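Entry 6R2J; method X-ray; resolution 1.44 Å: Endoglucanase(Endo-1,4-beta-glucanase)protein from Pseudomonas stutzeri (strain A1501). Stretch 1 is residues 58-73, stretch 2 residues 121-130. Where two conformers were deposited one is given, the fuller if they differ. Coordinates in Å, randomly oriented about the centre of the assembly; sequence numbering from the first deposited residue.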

# COMPACT_ATOMS: atom_id res chain seq x y z
N PRO A 58 3.76 4.18 3.77
CA PRO A 58 2.75 4.85 4.61
C PRO A 58 3.26 6.13 5.29
O PRO A 58 4.40 6.21 5.77
N PHE A 59 2.38 7.12 5.35
CA PHE A 59 2.52 8.34 6.13
C PHE A 59 1.12 8.64 6.65
O PHE A 59 0.12 8.03 6.23
N ILE A 60 1.03 9.59 7.60
CA ILE A 60 -0.28 9.99 8.09
C ILE A 60 -0.56 11.46 7.79
O ILE A 60 0.33 12.32 7.80
N TRP A 61 -1.83 11.74 7.53
CA TRP A 61 -2.27 13.10 7.24
C TRP A 61 -1.92 14.05 8.40
O TRP A 61 -1.45 15.18 8.17
N GLU A 62 -2.06 13.58 9.64
CA GLU A 62 -1.84 14.42 10.81
C GLU A 62 -0.42 14.96 10.90
O GLU A 62 -0.18 15.97 11.55
N ARG A 63 0.54 14.30 10.27
CA ARG A 63 1.91 14.78 10.31
C ARG A 63 2.25 15.68 9.13
O ARG A 63 3.22 16.44 9.23
N VAL A 64 1.51 15.58 8.01
CA VAL A 64 1.69 16.52 6.89
C VAL A 64 0.85 17.78 7.09
O VAL A 64 1.20 18.84 6.55
N GLN A 65 -0.26 17.67 7.82
CA GLN A 65 -1.13 18.81 8.13
C GLN A 65 -1.60 18.65 9.58
O GLN A 65 -2.51 17.88 9.88
N HIS A 66 -1.00 19.42 10.48
CA HIS A 66 -1.33 19.26 11.89
C HIS A 66 -2.78 19.64 12.20
O HIS A 66 -3.37 19.14 13.17
N SER A 67 -3.36 20.54 11.42
CA SER A 67 -4.76 20.92 11.58
C SER A 67 -5.30 21.35 10.23
O SER A 67 -4.54 21.70 9.32
N LEU A 68 -6.62 21.31 10.10
CA LEU A 68 -7.27 21.68 8.84
C LEU A 68 -7.10 23.17 8.51
O LEU A 68 -7.20 23.56 7.34
N ASP A 69 -6.90 24.02 9.52
CA ASP A 69 -6.63 25.45 9.31
C ASP A 69 -5.16 25.75 9.09
O ASP A 69 -4.80 26.92 8.90
N SER A 70 -4.31 24.74 9.13
CA SER A 70 -2.88 24.88 8.91
C SER A 70 -2.53 24.47 7.48
O SER A 70 -3.21 23.66 6.85
N GLY A 71 -1.43 25.03 6.98
CA GLY A 71 -0.82 24.54 5.77
C GLY A 71 -0.06 23.26 6.06
O GLY A 71 -0.10 22.71 7.16
N LEU A 72 0.65 22.80 5.04
CA LEU A 72 1.42 21.57 5.15
C LEU A 72 2.69 21.81 5.96
O LEU A 72 3.28 22.91 5.96
N ASN A 73 3.12 20.77 6.66
CA ASN A 73 4.37 20.79 7.40
C ASN A 73 5.55 20.63 6.44
O ASN A 73 5.73 19.56 5.86
N SER A 121 -8.46 19.01 -0.54
CA SER A 121 -7.42 20.05 -0.57
C SER A 121 -6.06 19.48 -0.22
O SER A 121 -5.06 19.77 -0.88
N VAL A 122 -6.00 18.66 0.84
CA VAL A 122 -4.72 18.11 1.27
C VAL A 122 -4.12 17.28 0.15
O VAL A 122 -2.91 17.32 -0.08
N TRP A 123 -4.96 16.55 -0.61
CA TRP A 123 -4.43 15.75 -1.70
C TRP A 123 -4.05 16.63 -2.88
O TRP A 123 -3.00 16.43 -3.52
N ARG A 124 -4.87 17.64 -3.16
CA ARG A 124 -4.47 18.62 -4.15
C ARG A 124 -3.14 19.25 -3.77
O ARG A 124 -2.23 19.35 -4.60
N LYS A 125 -3.00 19.66 -2.51
CA LYS A 125 -1.75 20.28 -2.08
C LYS A 125 -0.60 19.30 -2.13
O LYS A 125 0.49 19.66 -2.56
N LEU A 126 -0.81 18.05 -1.68
CA LEU A 126 0.26 17.05 -1.77
C LEU A 126 0.65 16.77 -3.23
O LEU A 126 1.84 16.64 -3.55
N ALA A 127 -0.34 16.66 -4.12
CA ALA A 127 -0.02 16.39 -5.52
C ALA A 127 0.77 17.53 -6.15
O ALA A 127 1.61 17.30 -7.02
N GLU A 128 0.51 18.78 -5.72
CA GLU A 128 1.31 19.92 -6.15
C GLU A 128 2.76 19.78 -5.69
O GLU A 128 3.68 20.18 -6.41
N ARG A 129 2.98 19.21 -4.51
CA ARG A 129 4.36 19.09 -4.03
C ARG A 129 5.15 18.00 -4.78
O ARG A 129 6.37 18.14 -4.97
N PHE A 130 4.49 16.88 -5.16
CA PHE A 130 5.21 15.72 -5.69
C PHE A 130 4.98 15.42 -7.17
O PHE A 130 5.66 14.55 -7.72

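Which helix side chain fills a hollow in stretch 1? Val122 points toward stretch 1 with chi1 at p, and its two methyls enter a pocket built by Trp61, Val64, Gln65 and Leu72. Val122 CG1 lies over one face of the Trp61 indole, 3.8 Å from the centroid of the five-membered ring, a CH-pi contact. Val122 CG2 sits 3.9 Å from Leu72 CD2 and 4.4 Å from Val64 CG2.

What does stretch 1 send back? Leu72, in the m, t rotamer, has the most area covered by the helix of any residue in stretch 1. Leu72 CD1 rests 3.8 Å from Lys125 CB and 4.1 Å from Leu126 CD2, and also lies over one face of the Arg129 guanidinium, so the leucine is partly roofed by that planar group.

How is the buried end closed? Leu126 (m, t) points toward stretch 1, Leu126 CD1 lying 4.0 Å from Phe59 CZ. Phe59, chi1 p, also brings CZ within 4.2 Å of Trp123 CH2, which meets the phenyl at its edge.

Where are the polar groups? No direct hydrogen bond crosses the contact. Within stretch 1, Trp61 NE1 donates to Gln65 OE1 (2.9 Å), joining two residues of the pocket wall that both touch Val122 CG2, and Gln65 NE2 donates to Ser70 O (2.7 Å). Water 1 bridges the stretches, 2.8 Å from Gln65 NE2 and 3.0 Å from Ser121 OG.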

# COMPACT_ATOMS: atom_id res chain seq x y z
CB PRO A 58 2.35 3.78 5.64
CG PRO A 58 2.82 2.45 5.05
CD PRO A 58 4.04 2.79 4.22
CB PHE A 59 3.15 9.42 5.26
CG PHE A 59 2.21 9.96 4.24
CD1 PHE A 59 1.99 9.28 3.06
CD2 PHE A 59 1.45 11.10 4.51
CE1 PHE A 59 1.09 9.76 2.12
CE2 PHE A 59 0.54 11.58 3.61
CZ PHE A 59 0.37 10.93 2.40
CB ILE A 60 -0.57 9.61 9.56
CG1 ILE A 60 0.42 10.30 10.51
CG2 ILE A 60 -0.56 8.05 9.71
CD1 ILE A 60 0.09 10.05 11.97
CB TRP A 61 -3.77 13.04 6.91
CG TRP A 61 -4.44 14.30 6.56
CD1 TRP A 61 -3.90 15.56 6.48
CD2 TRP A 61 -5.84 14.43 6.28
NE1 TRP A 61 -4.88 16.47 6.18
CE2 TRP A 61 -6.08 15.80 6.04
CE3 TRP A 61 -6.91 13.52 6.21
CZ2 TRP A 61 -7.34 16.29 5.72
CZ3 TRP A 61 -8.16 14.01 5.92
CH2 TRP A 61 -8.37 15.39 5.69
CB GLU A 62 -2.20 13.63 12.07
CG GLU A 62 -3.70 13.34 12.22
CD GLU A 62 -4.16 12.04 11.55
OE1 GLU A 62 -3.38 11.43 10.80
OE2 GLU A 62 -5.33 11.62 11.76
CB ARG A 63 2.89 13.59 10.45
CG ARG A 63 2.83 12.94 11.82
CD ARG A 63 3.60 11.63 11.95
NE ARG A 63 3.49 11.13 13.33
CZ ARG A 63 3.39 9.85 13.70
NH1 ARG A 63 3.43 8.88 12.82
NH2 ARG A 63 3.29 9.53 15.00
CB VAL A 64 1.43 15.96 5.47
CG1 VAL A 64 2.45 14.86 5.13
CG2 VAL A 64 -0.02 15.51 5.32
CB GLN A 65 -2.31 18.89 7.16
CG GLN A 65 -3.05 20.22 7.24
CD GLN A 65 -4.14 20.35 6.20
OE1 GLN A 65 -4.78 19.37 5.84
NE2 GLN A 65 -4.35 21.56 5.69
CB HIS A 66 -0.41 20.13 12.76
CG HIS A 66 1.00 19.65 12.84
ND1 HIS A 66 1.96 20.26 13.62
CD2 HIS A 66 1.63 18.63 12.21
CE1 HIS A 66 3.11 19.63 13.47
NE2 HIS A 66 2.94 18.64 12.61
CB SER A 67 -4.92 22.04 12.62
OG SER A 67 -4.34 23.27 12.19
CB LEU A 68 -8.75 21.31 8.94
CG LEU A 68 -9.14 19.84 8.98
CD1 LEU A 68 -10.65 19.76 8.71
CD2 LEU A 68 -8.38 19.07 7.94
CB ASP A 69 -7.14 26.26 10.51
CG ASP A 69 -6.56 25.77 11.85
OD1 ASP A 69 -5.49 25.11 11.84
OD2 ASP A 69 -7.16 26.06 12.91
CB SER A 70 -2.11 23.98 9.89
OG SER A 70 -1.76 22.69 9.36
CB LEU A 72 1.78 21.04 3.76
CG LEU A 72 0.63 20.69 2.83
CD1 LEU A 72 1.09 20.13 1.53
CD2 LEU A 72 -0.32 19.70 3.49
CB ASN A 73 4.37 19.65 8.41
CG ASN A 73 5.52 19.75 9.36
OD1 ASN A 73 6.56 19.18 9.13
ND2 ASN A 73 5.33 20.46 10.44
CB SER A 121 -7.77 21.20 0.38
OG SER A 121 -6.64 22.01 0.61
CB VAL A 122 -4.79 17.41 2.65
CG1 VAL A 122 -5.45 16.07 2.57
CG2 VAL A 122 -3.37 17.34 3.21
CB TRP A 123 -5.41 14.63 -2.08
CG TRP A 123 -5.01 13.35 -1.39
CD1 TRP A 123 -5.75 12.60 -0.48
CD2 TRP A 123 -3.76 12.68 -1.51
NE1 TRP A 123 -5.01 11.52 -0.04
CE2 TRP A 123 -3.79 11.55 -0.65
CE3 TRP A 123 -2.59 12.94 -2.24
CZ2 TRP A 123 -2.71 10.67 -0.53
CZ3 TRP A 123 -1.52 12.04 -2.12
CH2 TRP A 123 -1.60 10.92 -1.28
CB ARG A 124 -5.57 19.68 -4.30
CG ARG A 124 -5.39 20.48 -5.59
CD ARG A 124 -6.37 21.63 -5.71
NE ARG A 124 -7.77 21.22 -5.66
CZ ARG A 124 -8.55 21.33 -4.59
NH1 ARG A 124 -8.07 21.84 -3.47
NH2 ARG A 124 -9.80 20.94 -4.64
CB LYS A 125 -1.89 20.86 -0.67
CG LYS A 125 -2.44 22.27 -0.60
CD LYS A 125 -2.30 22.77 0.81
CE LYS A 125 -2.77 24.19 0.97
NZ LYS A 125 -4.22 24.22 1.32
CB LEU A 126 -0.16 15.75 -1.08
CG LEU A 126 -0.29 15.77 0.44
CD1 LEU A 126 -0.90 14.49 0.95
CD2 LEU A 126 1.09 16.01 1.04
CB ALA A 127 -1.30 16.09 -6.30
CB GLU A 128 0.72 21.22 -5.58
CG GLU A 128 -0.61 21.71 -6.21
CD GLU A 128 -1.28 22.83 -5.38
OE1 GLU A 128 -0.57 23.51 -4.61
OE2 GLU A 128 -2.52 23.02 -5.47
CB ARG A 129 4.36 18.77 -2.53
CG ARG A 129 3.65 19.75 -1.60
CD ARG A 129 4.36 21.11 -1.54
NE ARG A 129 3.58 22.02 -0.70
CZ ARG A 129 3.98 22.49 0.47
NH1 ARG A 129 5.20 22.17 0.93
NH2 ARG A 129 3.21 23.29 1.19
CB PHE A 130 4.89 14.47 -4.85
CG PHE A 130 5.11 14.65 -3.38
CD1 PHE A 130 6.34 14.95 -2.89
CD2 PHE A 130 4.07 14.53 -2.49
CE1 PHE A 130 6.54 15.11 -1.50
CE2 PHE A 130 4.25 14.70 -1.13
CZ PHE A 130 5.48 14.99 -0.63
O HOH W 1 -5.86 22.40 3.51